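Uncharacterized protein (Leptotrichia buccalis, PDB 3T8K) is of unknown function but folds as a stack of ankyrin-type helical hairpins, a scaffold that in other proteins commonly mediates protein-protein binding. Local coordinates at residues R8-A13 with G29-E34; L96-L101 with Y136-S141; Q146-D151 with D175-Y180. One frame throughout, in Å; residues are numbered along the deposited sequence.

Contact 1: R8-A13 with G29-E34; sequences RTVSAA and GYEDKE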
loop_
_atom_site.group_PDB
_atom_site.type_symbol
_atom_site.label_atom_id
_atom_site.label_comp_id
_atom_site.label_asym_id
_atom_site.label_seq_id
_atom_site.Cartn_x
_atom_site.Cartn_y
_atom_site.Cartn_z
ATOM N N ARG A 8 -7.166 2.701 20.430
ATOM C CA ARG A 8 -7.657 3.859 21.176
ATOM C C ARG A 8 -8.791 4.567 20.424
ATOM O O ARG A 8 -9.605 5.255 21.026
ATOM C CB ARG A 8 -6.495 4.815 21.446
ATOM C CG ARG A 8 -6.897 6.206 21.892
ATOM C CD ARG A 8 -7.900 6.139 23.016
ATOM N NE ARG A 8 -7.311 5.802 24.299
ATOM C CZ ARG A 8 -7.999 5.257 25.299
ATOM N NH1 ARG A 8 -9.287 4.959 25.134
ATOM N NH2 ARG A 8 -7.401 4.989 26.453
ATOM N N THR A 9 -8.843 4.398 19.107
ATOM C CA THR A 9 -9.869 5.052 18.291
ATOM C C THR A 9 -10.517 4.068 17.319
ATOM O O THR A 9 -9.958 3.005 17.041
ATOM C CB THR A 9 -9.267 6.187 17.449
ATOM O OG1 THR A 9 -8.346 5.622 16.509
ATOM C CG2 THR A 9 -8.544 7.185 18.334
ATOM N N VAL A 10 -11.693 4.417 16.802
ATOM C CA VAL A 10 -12.365 3.559 15.822
ATOM C C VAL A 10 -11.520 3.444 14.555
ATOM O O VAL A 10 -11.406 2.368 13.962
ATOM C CB VAL A 10 -13.773 4.087 15.458
ATOM C CG1 VAL A 10 -14.464 3.150 14.452
ATOM C CG2 VAL A 10 -14.618 4.216 16.706
ATOM N N SER A 11 -10.932 4.566 14.150
ATOM C CA SER A 11 -10.021 4.603 12.999
ATOM C C SER A 11 -8.920 3.536 13.064
ATOM O O SER A 11 -8.655 2.841 12.068
ATOM C CB SER A 11 -9.392 5.995 12.867
ATOM O OG SER A 11 -8.399 6.008 11.843
ATOM N N ALA A 12 -8.265 3.411 14.217
ATOM C CA ALA A 12 -7.213 2.404 14.382
ATOM C C ALA A 12 -7.762 0.975 14.280
ATOM O O ALA A 12 -7.173 0.122 13.609
ATOM C CB ALA A 12 -6.486 2.607 15.705
ATOM N N ALA A 13 -8.883 0.720 14.957
ATOM C CA ALA A 13 -9.522 -0.590 14.919
ATOM C C ALA A 13 -9.924 -0.933 13.493
ATOM O O ALA A 13 -9.781 -2.082 13.055
ATOM C CB ALA A 13 -10.746 -0.614 15.845
ATOM N N GLY A 29 -16.110 2.583 22.389
ATOM C CA GLY A 29 -15.104 3.639 22.379
ATOM C C GLY A 29 -15.675 4.990 22.787
ATOM O O GLY A 29 -16.892 5.170 22.821
ATOM N N TYR A 30 -14.807 5.957 23.077
ATOM C CA TYR A 30 -15.280 7.259 23.563
ATOM C C TYR A 30 -15.835 8.162 22.459
ATOM O O TYR A 30 -16.565 9.122 22.728
ATOM C CB TYR A 30 -14.174 7.983 24.343
ATOM C CG TYR A 30 -13.096 8.615 23.470
ATOM C CD1 TYR A 30 -13.231 9.915 22.991
ATOM C CD2 TYR A 30 -11.928 7.923 23.163
ATOM C CE1 TYR A 30 -12.239 10.497 22.205
ATOM C CE2 TYR A 30 -10.937 8.498 22.380
ATOM C CZ TYR A 30 -11.101 9.781 21.910
ATOM O OH TYR A 30 -10.109 10.340 21.145
ATOM N N GLU A 31 -15.496 7.859 21.212
ATOM C CA GLU A 31 -15.924 8.701 20.101
ATOM C C GLU A 31 -17.410 8.581 19.830
ATOM O O GLU A 31 -18.024 7.547 20.083
ATOM C CB GLU A 31 -15.129 8.371 18.829
ATOM C CG GLU A 31 -13.644 8.638 18.995
ATOM C CD GLU A 31 -12.838 8.012 17.883
ATOM O OE1 GLU A 31 -12.538 6.798 17.969
ATOM O OE2 GLU A 31 -12.529 8.731 16.911
ATOM N N ASP A 32 -17.972 9.659 19.305
ATOM C CA ASP A 32 -19.386 9.733 18.990
ATOM C C ASP A 32 -19.646 8.994 17.684
ATOM O O ASP A 32 -19.001 9.278 16.677
ATOM C CB ASP A 32 -19.780 11.204 18.849
ATOM C CG ASP A 32 -21.277 11.409 18.836
ATOM O OD1 ASP A 32 -21.774 12.166 19.701
ATOM O OD2 ASP A 32 -21.956 10.825 17.961
ATOM N N LYS A 33 -20.578 8.042 17.691
ATOM C CA LYS A 33 -20.850 7.271 16.478
ATOM C C LYS A 33 -21.141 8.178 15.286
ATOM O O LYS A 33 -20.695 7.916 14.175
ATOM C CB LYS A 33 -22.014 6.303 16.680
ATOM C CG LYS A 33 -21.698 5.091 17.540
ATOM C CD LYS A 33 -22.917 4.188 17.616
ATOM C CE LYS A 33 -22.665 2.952 18.452
ATOM N NZ LYS A 33 -23.952 2.243 18.722
ATOM N N GLU A 34 -21.888 9.253 15.525
ATOM C CA GLU A 34 -22.273 10.156 14.448
ATOM C C GLU A 34 -21.076 10.895 13.863
ATOM O O GLU A 34 -21.000 11.101 12.659
ATOM C CB GLU A 34 -23.343 11.141 14.924
ATOM C CG GLU A 34 -24.706 10.493 15.135
ATOM C CD GLU A 34 -25.241 9.831 13.872
ATOM O OE1 GLU A 34 -24.973 10.348 12.763
ATOM O OE2 GLU A 34 -25.922 8.788 13.985
HETATM O O HOH W 1 -12.035 4.707 22.607
HETATM O O HOH W 2 -11.709 7.353 14.712
#
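Glu31 reaches across to the start of helix 10-16 and grips its first turn directly with one carboxylate oxygen and through a water with the other. CB points toward residues 8-13, and CG, set anti to the carbonyl carbon (chi1 -62°), lies 3.9 Å above one face of the Tyr30 ring, near its rim. Beyond CG the chain is extended and brings CD to 4.0 Å from Thr9 CB. At the tip, OE1 accepts from Val10 N at 2.8 Å in a nearly straight bond (163°), the N-H coming in almost in line with the C-O bond. Val10 CG2 also packs on OE1, at 3.5 Å. OE2 accepts a hydrogen bond from a water that in turn accepts from Ser11 N, so two amides of the first helical turn are served. The contact lies in the N-terminal part of the ankyrin-type stack, where the loop after helix 19-28 folds back beside the preceding helix. Thr9 is the N-cap of helix 10-16, its OG1 accepting from Ala12 N at 3.2 Å. Farther out, Tyr30 CE2 touches Arg8 CD at 3.9 Å, a second water bridges Arg8 O and Tyr30 N, and Tyr30 OH is hydrogen-bonded to Ser5 O of the second subunit.

Contact 2: L96-L101 with Y136-S141; sequences LCKIFL and YKLIFS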
loop_
_atom_site.group_PDB
_atom_site.type_symbol
_atom_site.label_atom_id
_atom_site.label_comp_id
_atom_site.label_asym_id
_atom_site.label_seq_id
_atom_site.Cartn_x
_atom_site.Cartn_y
_atom_site.Cartn_z
ATOM N N LEU A 96 -17.766 -3.947 -3.512
ATOM C CA LEU A 96 -17.569 -2.625 -2.924
ATOM C C LEU A 96 -17.537 -1.529 -4.000
ATOM O O LEU A 96 -18.105 -0.448 -3.809
ATOM C CB LEU A 96 -16.297 -2.582 -2.067
ATOM C CG LEU A 96 -16.347 -3.362 -0.749
ATOM C CD1 LEU A 96 -14.983 -3.366 -0.051
ATOM C CD2 LEU A 96 -17.400 -2.773 0.162
ATOM N N CYS A 97 -16.869 -1.797 -5.120
ATOM C CA CYS A 97 -16.887 -0.845 -6.235
ATOM C C CYS A 97 -18.317 -0.592 -6.717
ATOM O O CYS A 97 -18.719 0.551 -6.910
ATOM C CB CYS A 97 -16.005 -1.316 -7.401
ATOM S SG CYS A 97 -15.971 -0.182 -8.846
ATOM N N LYS A 98 -19.089 -1.660 -6.914
ATOM C CA LYS A 98 -20.476 -1.511 -7.332
ATOM C C LYS A 98 -21.260 -0.607 -6.377
ATOM O O LYS A 98 -22.023 0.261 -6.800
ATOM C CB LYS A 98 -21.159 -2.880 -7.417
ATOM C CG LYS A 98 -22.637 -2.829 -7.761
ATOM C CD LYS A 98 -23.147 -4.217 -8.146
ATOM C CE LYS A 98 -23.945 -4.857 -7.034
ATOM N NZ LYS A 98 -25.403 -4.542 -7.148
ATOM N N ILE A 99 -21.085 -0.832 -5.083
ATOM C CA ILE A 99 -21.833 -0.078 -4.084
ATOM C C ILE A 99 -21.397 1.384 -4.051
ATOM O O ILE A 99 -22.230 2.285 -3.935
ATOM C CB ILE A 99 -21.686 -0.714 -2.694
ATOM C CG1 ILE A 99 -22.396 -2.071 -2.671
ATOM C CG2 ILE A 99 -22.255 0.198 -1.618
ATOM C CD1 ILE A 99 -22.085 -2.870 -1.434
ATOM N N PHE A 100 -20.092 1.624 -4.152
ATOM C CA PHE A 100 -19.595 2.995 -4.172
ATOM C C PHE A 100 -20.177 3.759 -5.358
ATOM O O PHE A 100 -20.546 4.927 -5.229
ATOM C CB PHE A 100 -18.069 3.047 -4.236
ATOM C CG PHE A 100 -17.384 2.595 -2.982
ATOM C CD1 PHE A 100 -18.094 2.381 -1.816
ATOM C CD2 PHE A 100 -16.014 2.398 -2.968
ATOM C CE1 PHE A 100 -17.449 1.969 -0.653
ATOM C CE2 PHE A 100 -15.365 1.988 -1.808
ATOM C CZ PHE A 100 -16.084 1.766 -0.657
ATOM N N LEU A 101 -20.238 3.109 -6.521
ATOM C CA LEU A 101 -20.796 3.744 -7.707
ATOM C C LEU A 101 -22.280 4.041 -7.531
ATOM O O LEU A 101 -22.753 5.117 -7.897
ATOM C CB LEU A 101 -20.572 2.879 -8.953
ATOM C CG LEU A 101 -19.119 2.763 -9.416
ATOM C CD1 LEU A 101 -18.977 1.799 -10.603
ATOM C CD2 LEU A 101 -18.562 4.128 -9.790
ATOM N N TYR A 136 -14.525 -4.890 -14.584
ATOM C CA TYR A 136 -14.277 -4.145 -15.817
ATOM C C TYR A 136 -15.569 -3.499 -16.338
ATOM O O TYR A 136 -15.576 -2.344 -16.770
ATOM C CB TYR A 136 -13.715 -5.071 -16.902
ATOM C CG TYR A 136 -12.263 -5.489 -16.760
ATOM C CD1 TYR A 136 -11.377 -4.799 -15.940
ATOM C CD2 TYR A 136 -11.773 -6.573 -17.480
ATOM C CE1 TYR A 136 -10.047 -5.190 -15.835
ATOM C CE2 TYR A 136 -10.454 -6.968 -17.380
ATOM C CZ TYR A 136 -9.595 -6.277 -16.565
ATOM O OH TYR A 136 -8.286 -6.684 -16.476
ATOM N N LYS A 137 -16.659 -4.255 -16.296
ATOM C CA LYS A 137 -17.954 -3.762 -16.755
ATOM C C LYS A 137 -18.436 -2.574 -15.933
ATOM O O LYS A 137 -18.972 -1.611 -16.484
ATOM C CB LYS A 137 -18.997 -4.880 -16.734
ATOM C CG LYS A 137 -18.776 -5.928 -17.822
ATOM C CD LYS A 137 -19.895 -6.959 -17.813
ATOM C CE LYS A 137 -19.750 -7.968 -18.932
ATOM N NZ LYS A 137 -20.884 -8.931 -18.902
ATOM N N LEU A 138 -18.251 -2.654 -14.617
ATOM C CA LEU A 138 -18.637 -1.568 -13.725
ATOM C C LEU A 138 -17.893 -0.304 -14.121
ATOM O O LEU A 138 -18.488 0.756 -14.313
ATOM C CB LEU A 138 -18.315 -1.921 -12.267
ATOM C CG LEU A 138 -19.230 -2.922 -11.567
ATOM C CD1 LEU A 138 -18.663 -3.297 -10.199
ATOM C CD2 LEU A 138 -20.640 -2.348 -11.434
ATOM N N ILE A 139 -16.576 -0.424 -14.245
ATOM C CA ILE A 139 -15.746 0.728 -14.550
ATOM C C ILE A 139 -16.044 1.345 -15.918
ATOM O O ILE A 139 -16.260 2.551 -16.022
ATOM C CB ILE A 139 -14.252 0.383 -14.420
ATOM C CG1 ILE A 139 -13.938 -0.021 -12.972
ATOM C CG2 ILE A 139 -13.396 1.562 -14.846
ATOM C CD1 ILE A 139 -12.509 -0.486 -12.765
ATOM N N PHE A 140 -16.077 0.526 -16.966
ATOM C CA PHE A 140 -16.249 1.057 -18.314
ATOM C C PHE A 140 -17.677 1.490 -18.646
ATOM O O PHE A 140 -17.907 2.063 -19.708
ATOM C CB PHE A 140 -15.698 0.081 -19.362
ATOM C CG PHE A 140 -14.209 -0.115 -19.264
ATOM C CD1 PHE A 140 -13.343 0.940 -19.520
ATOM C CD2 PHE A 140 -13.676 -1.336 -18.886
ATOM C CE1 PHE A 140 -11.975 0.775 -19.419
ATOM C CE2 PHE A 140 -12.307 -1.507 -18.781
ATOM C CZ PHE A 140 -11.456 -0.450 -19.052
ATOM N N SER A 141 -18.617 1.237 -17.730
ATOM C CA SER A 141 -19.993 1.715 -17.866
ATOM C C SER A 141 -20.139 3.167 -17.400
ATOM O O SER A 141 -21.201 3.777 -17.548
ATOM C CB SER A 141 -20.948 0.838 -17.051
ATOM O OG SER A 141 -21.033 -0.466 -17.598
#
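Leu138 pushes its isobutyl group against the backbone and CB of Lys98, overlapping helix 90-102 with both methyls. CD1 lies 3.7 Å from Lys98 N and 3.8 Å from Lys98 CB, and also meets Cys97 SG at 4.3 Å. CD2 rests on the same lysine, 4.1 Å from Lys98 CB. With CG anti to the carbonyl carbon (chi1 -75°), the branch is carried toward the neighbouring helix. Leu101, one turn on from Cys97, answers from the other helix: its CD1 comes obliquely against Leu138 CB at 4.1 Å and Leu138 O at 3.9 Å. That carbonyl is also hydrogen-bonded by Gln142 NE2. No hydrogen bond joins the two segments, and the polar end of Lys98 leads away to a salt bridge with Glu102. Were Leu138 an alanine, both methyls over Lys98 would be gone, which would probably open a gap between the helices and take one apolar neighbour from Cys97 SG. Cys97 and Leu101 also pack on Phe79 of helix 79-85, while Ile139 turns to Ile122 and Leu145. The helix segments run in nearly the same direction, 24° apart, with their axes 10.1 Å from each other at closest approach. Such near-parallel, side-by-side packing of helices is characteristic of the ankyrin-repeat fold, in which stacked helices build an elongated solenoid.

Contact 3: Q146-D151 with D175-Y180; sequences QLLIKD and DYIKKY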
loop_
_atom_site.group_PDB
_atom_site.type_symbol
_atom_site.label_atom_id
_atom_site.label_comp_id
_atom_site.label_asym_id
_atom_site.label_seq_id
_atom_site.Cartn_x
_atom_site.Cartn_y
_atom_site.Cartn_z
ATOM N N GLN A 146 -10.720 8.992 -17.735
ATOM C CA GLN A 146 -9.642 9.780 -18.321
ATOM C C GLN A 146 -8.527 8.850 -18.776
ATOM O O GLN A 146 -7.483 8.736 -18.129
ATOM C CB GLN A 146 -9.133 10.807 -17.304
ATOM C CG GLN A 146 -10.219 11.763 -16.830
ATOM C CD GLN A 146 -9.684 12.886 -15.964
ATOM O OE1 GLN A 146 -8.930 13.739 -16.432
ATOM N NE2 GLN A 146 -10.079 12.896 -14.695
ATOM N N LEU A 147 -8.763 8.179 -19.896
ATOM C CA LEU A 147 -7.872 7.121 -20.363
ATOM C C LEU A 147 -6.689 7.598 -21.215
ATOM O O LEU A 147 -5.757 6.832 -21.446
ATOM C CB LEU A 147 -8.662 6.057 -21.141
ATOM C CG LEU A 147 -9.883 5.396 -20.486
ATOM C CD1 LEU A 147 -10.416 4.292 -21.398
ATOM C CD2 LEU A 147 -9.551 4.832 -19.110
ATOM N N LEU A 148 -6.726 8.850 -21.670
ATOM C CA LEU A 148 -5.716 9.375 -22.591
ATOM C C LEU A 148 -5.025 10.604 -22.027
ATOM O O LEU A 148 -4.529 11.452 -22.767
ATOM C CB LEU A 148 -6.351 9.721 -23.939
ATOM C CG LEU A 148 -6.910 8.503 -24.661
ATOM C CD1 LEU A 148 -7.661 8.925 -25.926
ATOM C CD2 LEU A 148 -5.790 7.530 -24.976
ATOM N N ILE A 149 -5.007 10.694 -20.707
ATOM C CA ILE A 149 -4.354 11.789 -20.025
ATOM C C ILE A 149 -3.005 11.308 -19.507
ATOM O O ILE A 149 -2.926 10.284 -18.831
ATOM C CB ILE A 149 -5.208 12.270 -18.833
ATOM C CG1 ILE A 149 -6.637 12.575 -19.289
ATOM C CG2 ILE A 149 -4.571 13.482 -18.171
ATOM C CD1 ILE A 149 -6.809 13.942 -19.896
ATOM N N LYS A 150 -1.952 12.051 -19.831
ATOM C CA LYS A 150 -0.597 11.722 -19.404
ATOM C C LYS A 150 -0.447 11.824 -17.897
ATOM O O LYS A 150 -0.851 12.820 -17.292
ATOM C CB LYS A 150 0.405 12.681 -20.050
ATOM C CG LYS A 150 0.352 12.744 -21.569
ATOM C CD LYS A 150 1.058 11.565 -22.198
ATOM C CE LYS A 150 1.676 11.945 -23.541
ATOM N NZ LYS A 150 0.650 12.315 -24.557
ATOM N N ASP A 151 0.160 10.810 -17.285
ATOM C CA ASP A 151 0.423 10.871 -15.849
ATOM C C ASP A 151 1.623 11.774 -15.591
ATOM O O ASP A 151 2.128 12.427 -16.516
ATOM C CB ASP A 151 0.609 9.471 -15.228
ATOM C CG ASP A 151 1.891 8.768 -15.683
ATOM O OD1 ASP A 151 2.777 9.409 -16.295
ATOM O OD2 ASP A 151 2.018 7.555 -15.402
ATOM N N ASP A 175 -12.450 -0.014 -26.935
ATOM C CA ASP A 175 -13.872 0.115 -27.256
ATOM C C ASP A 175 -14.452 1.385 -26.628
ATOM O O ASP A 175 -15.290 2.064 -27.225
ATOM C CB ASP A 175 -14.674 -1.095 -26.755
ATOM C CG ASP A 175 -14.450 -2.353 -27.587
ATOM O OD1 ASP A 175 -13.812 -2.289 -28.670
ATOM O OD2 ASP A 175 -14.935 -3.419 -27.146
ATOM N N TYR A 176 -14.015 1.681 -25.406
ATOM C CA TYR A 176 -14.513 2.837 -24.655
ATOM C C TYR A 176 -14.073 4.111 -25.367
ATOM O O TYR A 176 -14.851 5.042 -25.561
ATOM C CB TYR A 176 -13.947 2.804 -23.234
ATOM C CG TYR A 176 -14.458 3.880 -22.296
ATOM C CD1 TYR A 176 -15.497 3.618 -21.415
ATOM C CD2 TYR A 176 -13.883 5.145 -22.277
ATOM C CE1 TYR A 176 -15.961 4.588 -20.543
ATOM C CE2 TYR A 176 -14.338 6.127 -21.415
ATOM C CZ TYR A 176 -15.384 5.840 -20.547
ATOM O OH TYR A 176 -15.857 6.799 -19.671
ATOM N N ILE A 177 -12.806 4.139 -25.756
ATOM C CA ILE A 177 -12.263 5.276 -26.485
ATOM C C ILE A 177 -12.983 5.524 -27.820
ATOM O O ILE A 177 -13.217 6.671 -28.197
ATOM C CB ILE A 177 -10.738 5.119 -26.680
ATOM C CG1 ILE A 177 -10.033 5.371 -25.341
ATOM C CG2 ILE A 177 -10.226 6.063 -27.759
ATOM C CD1 ILE A 177 -8.675 4.728 -25.222
ATOM N N LYS A 178 -13.349 4.457 -28.521
ATOM C CA LYS A 178 -14.033 4.606 -29.802
ATOM C C LYS A 178 -15.480 5.028 -29.572
ATOM O O LYS A 178 -16.023 5.847 -30.306
ATOM C CB LYS A 178 -13.972 3.304 -30.607
ATOM C CG LYS A 178 -14.554 3.395 -32.022
ATOM C CD LYS A 178 -14.335 2.084 -32.761
ATOM C CE LYS A 178 -15.207 1.983 -34.014
ATOM N NZ LYS A 178 -14.892 3.042 -35.004
ATOM N N LYS A 179 -16.105 4.463 -28.546
ATOM C CA LYS A 179 -17.476 4.831 -28.224
ATOM C C LYS A 179 -17.569 6.332 -27.956
ATOM O O LYS A 179 -18.377 7.034 -28.571
ATOM C CB LYS A 179 -17.969 4.029 -27.016
ATOM C CG LYS A 179 -19.293 4.525 -26.405
ATOM C CD LYS A 179 -19.720 3.644 -25.234
ATOM C CE LYS A 179 -21.053 4.109 -24.622
ATOM N NZ LYS A 179 -21.524 3.145 -23.585
ATOM N N TYR A 180 -16.729 6.820 -27.046
ATOM C CA TYR A 180 -16.803 8.217 -26.632
ATOM C C TYR A 180 -15.976 9.159 -27.507
ATOM O O TYR A 180 -15.974 10.367 -27.283
ATOM C CB TYR A 180 -16.422 8.369 -25.159
ATOM C CG TYR A 180 -17.435 7.765 -24.219
ATOM C CD1 TYR A 180 -18.662 8.376 -24.010
ATOM C CD2 TYR A 180 -17.172 6.580 -23.549
ATOM C CE1 TYR A 180 -19.598 7.831 -23.150
ATOM C CE2 TYR A 180 -18.109 6.020 -22.680
ATOM C CZ TYR A 180 -19.313 6.654 -22.485
ATOM O OH TYR A 180 -20.240 6.109 -21.622
#
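Leu147 and Tyr176 meet at about a right angle, with Leu147 CD1 3.7 Å from Tyr176 CD2. The same methyl also touches Ile177 CG1 at 4.1 Å, and thus bridges two consecutive residues of helix 167-180. Beside it, Leu148 and Ile177 meet end to end, Leu148 CD2 lying 4.0 Å from Ile177 CD1. These apolar contacts carry the whole meeting, and no hydrogen bond crosses between the segments. Both leucines have CG anti to the carbonyl carbon (chi1 -54° for Leu147, -64° for Leu148), which sends neighbouring residues of one loop side by side onto the helix. Tyr176 takes the other course: its CG is anti to the backbone N (chi1 -175°), which places the CD2 side of the ring at the Leu147 methyl.

In the next shell, Tyr180 CD2 lies 3.5 Å above the centre of one face of the Tyr176 ring, backing it from one turn farther along the helix. The phenol is held at its far end as well, for Tyr176 OH is hydrogen-bonded to both Gln142 O and Leu145 N, which ties the far end of the ring to the chain just before Leu147. Leu147 itself shares backbone hydrogen bonding with Leu158, whose side chain packs on both Leu148 and Ile177. Leu182, beyond the helix, adds a further contact to Leu148. Residues 146-151 belong to the loop between helices 129-140 and 157-162, and lie against the C-terminal part of helix 167-180, with helix 157-162 as the third neighbour.

The three contacts follow one another along the chain and along the stack. Contact 1 is near the N-terminal end, with its centre about 30 Å from that of contact 2 and about 41 Å from that of contact 3; it lies on the opposite side of the chain's centre from both. Its nearest atoms are still about 14 Å from contact 2, and the two do not touch. Contacts 2 and 3, with centres about 17 Å apart, do touch: Phe140 O packs at 3.3 Å from Tyr176 CE1, joining helix 129-140 to helix 167-180. Of the three, contact 1 alone meets the second subunit. With the function unknown, none of the contacts can be tied to an active site.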